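Local coordinates for carbohydrate-binding protein (PDB 6N1B) that removes the acetyl group from N-acetylgalactosamine, probably as found on the A blood-group antigen, and here holds the blood group B trisaccharide, at residues 108-122 against 134-146. Numbering follows the deposited sequence. Where two conformers were deposited one is given.
Sequences EPQPPSTRYHNCDAD and AYWNWADDQGGGV. With CA (calcium ion), chain C; CA (calcium ion), chain D; GLA (alpha-D-galactopyranose), chain B; FUC (alpha-L-fucopyranose), chain E.
His117 and Asp141 meet where the hairpin borders the sugar site. ND1 of His117 donates to the syn lone pair of Asp141 OD2 at 2.6 Å, ring and carboxylate 18° from coplanar. NE2 of His117 is hydrogen-bonded to O3 of the alpha-galactose at 2.7 Å; held at both nitrogens, the imidazole has its rotation set. Asp141 OD1 takes hydrogen bonds from fucose O2 and Tyr202.

Inward, the packing tightens. Glu108 lies across one face of the Trp136 indole, its CD 3.4 Å from CZ2, while OE1 salt-bridges Arg153. One water gathers Glu108 OE2, Asn118 ND2 and Trp136 NE1. Strands 116-126 and 131-140 form an antiparallel hairpin edging a four-stranded sheet, consistent with a beta-propeller. A beta bulge shifts the register between Cys119 and Asp122. Asp120 OD1 binds one calcium with His272, its OD2 taking the N-H of Ser206; Asp122 OD1 binds a second with Asp56 and Asp274, and also meets Arg336.

Arg115, extended with CG opposite its backbone N (chi1 176°), firmly grips buried Asp140, NE to OD1 at 2.9 Å and NH2 to OD2; Gln142 N (an Asx turn) and Val146 N respectively add second donors. Looser is exposed Gln142, its amide stacked over one guanidinium face, planes 19° apart.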
loop_
_atom_site.group_PDB
_atom_site.type_symbol
_atom_site.label_atom_id
_atom_site.label_comp_id
_atom_site.label_asym_id
_atom_site.label_seq_id
_atom_site.Cartn_x
_atom_site.Cartn_y
_atom_site.Cartn_z
ATOM N N GLU A 108 -11.036 4.027 -10.324
ATOM C CA GLU A 108 -12.268 3.542 -9.716
ATOM C C GLU A 108 -13.066 4.771 -9.282
ATOM O O GLU A 108 -12.462 5.639 -8.633
ATOM C CB GLU A 108 -11.970 2.622 -8.557
ATOM C CG GLU A 108 -13.166 2.238 -7.694
ATOM C CD GLU A 108 -14.260 1.415 -8.424
ATOM O OE1 GLU A 108 -13.953 0.899 -9.501
ATOM O OE2 GLU A 108 -15.359 1.327 -7.805
ATOM N N PRO A 109 -14.338 4.885 -9.679
ATOM C CA PRO A 109 -14.996 6.161 -9.428
ATOM C C PRO A 109 -15.247 6.540 -7.978
ATOM O O PRO A 109 -15.367 5.690 -7.087
ATOM C CB PRO A 109 -16.354 6.013 -10.196
ATOM C CG PRO A 109 -16.479 4.597 -10.490
ATOM C CD PRO A 109 -15.139 3.953 -10.462
ATOM N N GLN A 110 -15.441 7.839 -7.778
ATOM C CA GLN A 110 -15.946 8.322 -6.542
ATOM C C GLN A 110 -17.276 7.646 -6.217
ATOM O O GLN A 110 -18.207 7.622 -7.043
ATOM C CB GLN A 110 -16.090 9.860 -6.666
ATOM C CG GLN A 110 -16.570 10.506 -5.413
ATOM C CD GLN A 110 -16.482 12.018 -5.434
ATOM O OE1 GLN A 110 -15.397 12.540 -5.711
ATOM N NE2 GLN A 110 -17.594 12.679 -5.182
ATOM N N PRO A 111 -17.458 7.161 -4.979
ATOM C CA PRO A 111 -18.756 6.589 -4.600
ATOM C C PRO A 111 -19.879 7.600 -4.667
ATOM O O PRO A 111 -19.684 8.843 -4.557
ATOM C CB PRO A 111 -18.552 6.131 -3.146
ATOM C CG PRO A 111 -17.102 5.806 -3.076
ATOM C CD PRO A 111 -16.470 6.905 -3.941
ATOM N N PRO A 112 -21.131 7.128 -4.709
ATOM C CA PRO A 112 -22.271 8.123 -4.877
ATOM C C PRO A 112 -22.663 8.831 -3.612
ATOM O O PRO A 112 -23.488 9.718 -3.694
ATOM C CB PRO A 112 -23.458 7.128 -5.377
ATOM C CG PRO A 112 -23.115 5.824 -4.812
ATOM C CD PRO A 112 -21.574 5.754 -4.926
ATOM N N SER A 113 -22.200 8.342 -2.482
ATOM C CA SER A 113 -22.460 8.938 -1.198
ATOM C C SER A 113 -21.399 8.627 -0.201
ATOM O O SER A 113 -20.608 7.700 -0.419
ATOM C CB SER A 113 -23.854 8.638 -0.609
ATOM O OG SER A 113 -23.762 7.358 0.042
ATOM N N THR A 114 -21.392 9.331 0.912
ATOM C CA THR A 114 -20.474 9.126 2.018
ATOM C C THR A 114 -20.750 7.876 2.878
ATOM O O THR A 114 -20.045 7.591 3.784
ATOM C CB THR A 114 -20.298 10.337 2.920
ATOM O OG1 THR A 114 -21.542 10.694 3.443
ATOM C CG2 THR A 114 -19.709 11.556 2.141
ATOM N N ARG A 115 -21.787 7.100 2.531
ATOM C CA ARG A 115 -22.018 5.816 3.160
ATOM C C ARG A 115 -20.882 4.840 2.876
ATOM O O ARG A 115 -20.642 3.927 3.671
ATOM C CB ARG A 115 -23.360 5.214 2.698
ATOM C CG ARG A 115 -23.611 3.787 3.254
ATOM C CD ARG A 115 -24.977 3.328 2.918
ATOM N NE ARG A 115 -25.123 1.965 3.354
ATOM C CZ ARG A 115 -26.239 1.294 3.426
ATOM N NH1 ARG A 115 -27.433 1.886 3.126
ATOM N NH2 ARG A 115 -26.172 0.022 3.805
ATOM N N TYR A 116 -20.212 5.012 1.723
ATOM C CA TYR A 116 -19.257 4.058 1.180
ATOM C C TYR A 116 -17.893 4.703 1.001
ATOM O O TYR A 116 -17.851 5.930 0.783
ATOM C CB TYR A 116 -19.655 3.579 -0.210
ATOM C CG TYR A 116 -21.051 3.028 -0.222
ATOM C CD1 TYR A 116 -21.326 1.670 0.066
ATOM C CD2 TYR A 116 -22.107 3.824 -0.594
ATOM C CE1 TYR A 116 -22.617 1.135 0.100
ATOM C CE2 TYR A 116 -23.437 3.312 -0.559
ATOM C CZ TYR A 116 -23.692 1.986 -0.170
ATOM O OH TYR A 116 -24.963 1.431 -0.113
ATOM N N HIS A 117 -16.825 3.932 1.105
ATOM C CA HIS A 117 -15.549 4.505 0.676
ATOM C C HIS A 117 -14.630 3.400 0.205
ATOM O O HIS A 117 -14.712 2.241 0.644
ATOM C CB HIS A 117 -14.842 5.359 1.805
ATOM C CG HIS A 117 -14.109 4.505 2.823
ATOM N ND1 HIS A 117 -14.752 3.759 3.794
ATOM C CD2 HIS A 117 -12.769 4.342 3.060
ATOM C CE1 HIS A 117 -13.829 3.171 4.550
ATOM N NE2 HIS A 117 -12.615 3.491 4.118
ATOM N N ASN A 118 -13.691 3.804 -0.631
ATOM C CA ASN A 118 -12.597 2.936 -1.099
ATOM C C ASN A 118 -11.348 3.251 -0.282
ATOM O O ASN A 118 -11.244 4.286 0.383
ATOM C CB ASN A 118 -12.338 3.178 -2.578
ATOM C CG ASN A 118 -13.533 2.852 -3.442
ATOM O OD1 ASN A 118 -13.987 3.762 -4.296
ATOM N ND2 ASN A 118 -14.053 1.705 -3.317
ATOM N N CYS A 119 -10.381 2.346 -0.330
ATOM C CA CYS A 119 -9.111 2.519 0.406
ATOM C C CYS A 119 -8.122 1.429 0.039
ATOM O O CYS A 119 -8.467 0.441 -0.637
ATOM C CB CYS A 119 -9.324 2.502 1.968
ATOM S SG CYS A 119 -9.999 0.913 2.537
ATOM N N ASP A 120 -6.885 1.646 0.445
ATOM C CA ASP A 120 -5.964 0.504 0.595
ATOM C C ASP A 120 -5.611 -0.172 -0.710
ATOM O O ASP A 120 -5.766 -1.451 -0.844
ATOM C CB ASP A 120 -6.526 -0.538 1.579
ATOM C CG ASP A 120 -6.644 -0.051 3.016
ATOM O OD1 ASP A 120 -6.358 1.127 3.263
ATOM O OD2 ASP A 120 -7.225 -0.806 3.817
ATOM N N ALA A 121 -5.090 0.526 -1.690
ATOM C CA ALA A 121 -4.710 -0.086 -2.944
ATOM C C ALA A 121 -3.367 -0.823 -2.830
ATOM O O ALA A 121 -2.427 -0.401 -2.192
ATOM C CB ALA A 121 -4.672 0.903 -4.046
ATOM N N ASP A 122 -3.239 -1.891 -3.631
ATOM C CA ASP A 122 -1.986 -2.679 -3.798
ATOM C C ASP A 122 -1.979 -3.301 -5.163
ATOM O O ASP A 122 -3.050 -3.768 -5.610
ATOM C CB ASP A 122 -1.923 -3.756 -2.683
ATOM C CG ASP A 122 -0.647 -4.587 -2.661
ATOM O OD1 ASP A 122 0.423 -4.210 -1.996
ATOM O OD2 ASP A 122 -0.667 -5.642 -3.371
ATOM N N ALA A 134 -4.517 -4.308 -10.091
ATOM C CA ALA A 134 -4.628 -3.323 -9.050
ATOM C C ALA A 134 -5.848 -3.702 -8.123
ATOM O O ALA A 134 -7.004 -3.740 -8.601
ATOM C CB ALA A 134 -4.884 -1.931 -9.650
ATOM N N TYR A 135 -5.528 -3.991 -6.867
ATOM C CA TYR A 135 -6.523 -4.361 -5.853
ATOM C C TYR A 135 -6.822 -3.171 -4.964
ATOM O O TYR A 135 -5.946 -2.311 -4.744
ATOM C CB TYR A 135 -5.941 -5.483 -4.984
ATOM C CG TYR A 135 -5.682 -6.789 -5.727
ATOM C CD1 TYR A 135 -4.469 -7.029 -6.353
ATOM C CD2 TYR A 135 -6.602 -7.818 -5.719
ATOM C CE1 TYR A 135 -4.243 -8.228 -6.986
ATOM C CE2 TYR A 135 -6.388 -9.034 -6.340
ATOM C CZ TYR A 135 -5.151 -9.243 -6.932
ATOM O OH TYR A 135 -4.871 -10.432 -7.564
ATOM N N TRP A 136 -7.994 -3.154 -4.367
ATOM C CA TRP A 136 -8.291 -2.169 -3.295
ATOM C C TRP A 136 -9.437 -2.736 -2.451
ATOM O O TRP A 136 -10.011 -3.774 -2.755
ATOM C CB TRP A 136 -8.621 -0.780 -3.843
ATOM C CG TRP A 136 -9.944 -0.694 -4.534
ATOM C CD1 TRP A 136 -11.137 -0.273 -3.974
ATOM C CD2 TRP A 136 -10.252 -1.033 -5.883
ATOM N NE1 TRP A 136 -12.175 -0.372 -4.865
ATOM C CE2 TRP A 136 -11.637 -0.803 -6.060
ATOM C CE3 TRP A 136 -9.531 -1.537 -6.957
ATOM C CZ2 TRP A 136 -12.277 -1.076 -7.225
ATOM C CZ3 TRP A 136 -10.196 -1.778 -8.154
ATOM C CH2 TRP A 136 -11.542 -1.538 -8.301
ATOM N N ASN A 137 -9.744 -2.000 -1.378
ATOM C CA ASN A 137 -10.820 -2.355 -0.442
ATOM C C ASN A 137 -11.950 -1.384 -0.573
ATOM O O ASN A 137 -11.705 -0.166 -0.553
ATOM C CB ASN A 137 -10.236 -2.406 0.961
ATOM C CG ASN A 137 -11.201 -2.901 1.969
ATOM O OD1 ASN A 137 -12.224 -2.212 2.193
ATOM N ND2 ASN A 137 -10.930 -4.037 2.636
ATOM N N TRP A 138 -13.138 -1.859 -0.728
ATOM C CA TRP A 138 -14.342 -1.100 -0.760
ATOM C C TRP A 138 -15.193 -1.427 0.467
ATOM O O TRP A 138 -15.408 -2.633 0.739
ATOM C CB TRP A 138 -15.208 -1.370 -2.015
ATOM C CG TRP A 138 -16.610 -0.862 -2.037
ATOM C CD1 TRP A 138 -16.992 0.421 -2.449
ATOM C CD2 TRP A 138 -17.803 -1.553 -1.651
ATOM N NE1 TRP A 138 -18.362 0.514 -2.376
ATOM C CE2 TRP A 138 -18.885 -0.681 -1.910
ATOM C CE3 TRP A 138 -18.069 -2.845 -1.237
ATOM C CZ2 TRP A 138 -20.185 -1.071 -1.766
ATOM C CZ3 TRP A 138 -19.387 -3.247 -1.018
ATOM C CH2 TRP A 138 -20.440 -2.354 -1.256
ATOM N N ALA A 139 -15.727 -0.427 1.171
ATOM C CA ALA A 139 -16.548 -0.713 2.366
ATOM C C ALA A 139 -17.875 0.035 2.265
ATOM O O ALA A 139 -17.914 1.216 1.875
ATOM C CB ALA A 139 -15.824 -0.222 3.607
ATOM N N ASP A 140 -18.924 -0.645 2.675
ATOM C CA ASP A 140 -20.145 -0.033 3.137
ATOM C C ASP A 140 -19.962 0.285 4.610
ATOM O O ASP A 140 -19.926 -0.622 5.406
ATOM C CB ASP A 140 -21.311 -1.034 2.943
ATOM C CG ASP A 140 -22.695 -0.541 3.433
ATOM O OD1 ASP A 140 -22.715 0.545 4.031
ATOM O OD2 ASP A 140 -23.694 -1.290 3.158
ATOM N N ASP A 141 -19.754 1.559 4.936
ATOM C CA ASP A 141 -19.448 1.850 6.301
ATOM C C ASP A 141 -20.625 1.835 7.250
ATOM O O ASP A 141 -20.456 2.037 8.456
ATOM C CB ASP A 141 -18.729 3.183 6.397
ATOM C CG ASP A 141 -17.356 3.164 5.715
ATOM O OD1 ASP A 141 -16.392 2.536 6.257
ATOM O OD2 ASP A 141 -17.270 3.721 4.572
ATOM N N GLN A 142 -21.838 1.672 6.718
ATOM C CA GLN A 142 -23.015 1.627 7.597
ATOM C C GLN A 142 -23.095 0.359 8.401
ATOM O O GLN A 142 -23.084 -0.752 7.829
ATOM C CB GLN A 142 -24.279 1.784 6.748
ATOM C CG GLN A 142 -25.559 1.869 7.577
ATOM C CD GLN A 142 -26.736 2.400 6.841
ATOM O OE1 GLN A 142 -27.795 1.834 6.932
ATOM N NE2 GLN A 142 -26.588 3.532 6.161
ATOM N N GLY A 143 -23.150 0.437 9.694
ATOM C CA GLY A 143 -23.389 -0.692 10.516
ATOM C C GLY A 143 -24.699 -1.383 10.148
ATOM O O GLY A 143 -25.728 -0.756 9.844
ATOM N N GLY A 144 -24.575 -2.699 10.038
ATOM C CA GLY A 144 -25.696 -3.540 9.561
ATOM C C GLY A 144 -25.896 -3.551 8.023
ATOM O O GLY A 144 -26.868 -4.112 7.499
ATOM N N GLY A 145 -24.981 -2.834 7.336
ATOM C CA GLY A 145 -24.863 -2.855 5.883
ATOM C C GLY A 145 -24.293 -4.155 5.317
ATOM O O GLY A 145 -24.299 -5.207 5.957
ATOM N N VAL A 146 -23.829 -4.072 4.070
ATOM C CA VAL A 146 -23.404 -5.240 3.337
ATOM C C VAL A 146 -21.965 -5.730 3.609
ATOM O O VAL A 146 -21.522 -6.764 3.110
ATOM C CB VAL A 146 -23.654 -5.081 1.816
ATOM C CG1 VAL A 146 -25.108 -4.770 1.488
ATOM C CG2 VAL A 146 -22.688 -4.077 1.154
HETATM CA CA CA C . -6.444 2.234 4.882
HETATM CA CA CA D . 2.701 -4.185 -2.874
HETATM C C1 GLA B . -9.645 4.326 8.778
HETATM C C2 GLA B . -9.271 3.798 7.353
HETATM C C3 GLA B . -10.548 3.348 6.627
HETATM C C4 GLA B . -11.369 2.306 7.472
HETATM C C5 GLA B . -11.552 2.826 8.932
HETATM C C6 GLA B . -12.007 1.768 9.852
HETATM O O2 GLA B . -8.660 4.940 6.643
HETATM O O3 GLA B . -10.213 2.826 5.117
HETATM O O4 GLA B . -10.631 1.143 7.423
HETATM O O5 GLA B . -10.245 3.218 9.542
HETATM O O6 GLA B . -12.281 2.266 11.232
HETATM C C1 FUC E . -13.264 6.481 7.780
HETATM C C2 FUC E . -14.502 5.710 7.295
HETATM C C3 FUC E . -15.779 6.331 7.900
HETATM C C4 FUC E . -15.888 7.778 7.457
HETATM C C5 FUC E . -14.661 8.530 7.946
HETATM C C6 FUC E . -14.551 10.021 7.509
HETATM O O2 FUC E . -14.418 4.328 7.761
HETATM O O3 FUC E . -16.950 5.638 7.389
HETATM O O4 FUC E . -15.987 7.826 6.041
HETATM O O5 FUC E . -13.469 7.861 7.428
HETATM O O HOH W 1 -15.070 0.217 -5.326
HETATM O O HOH W 2 -17.616 6.334 4.381
HETATM O O HOH W 3 -25.095 -1.071 0.793
HETATM O O HOH W 4 -12.783 0.785 2.397
HETATM O O HOH W 5 -6.769 3.664 6.242
HETATM O O HOH W 6 -4.958 3.388 3.836
HETATM O O HOH W 7 -7.923 3.646 4.235
HETATM O O HOH W 8 -7.965 0.981 5.722
HETATM O O HOH W 9 4.998 -3.730 -2.770
#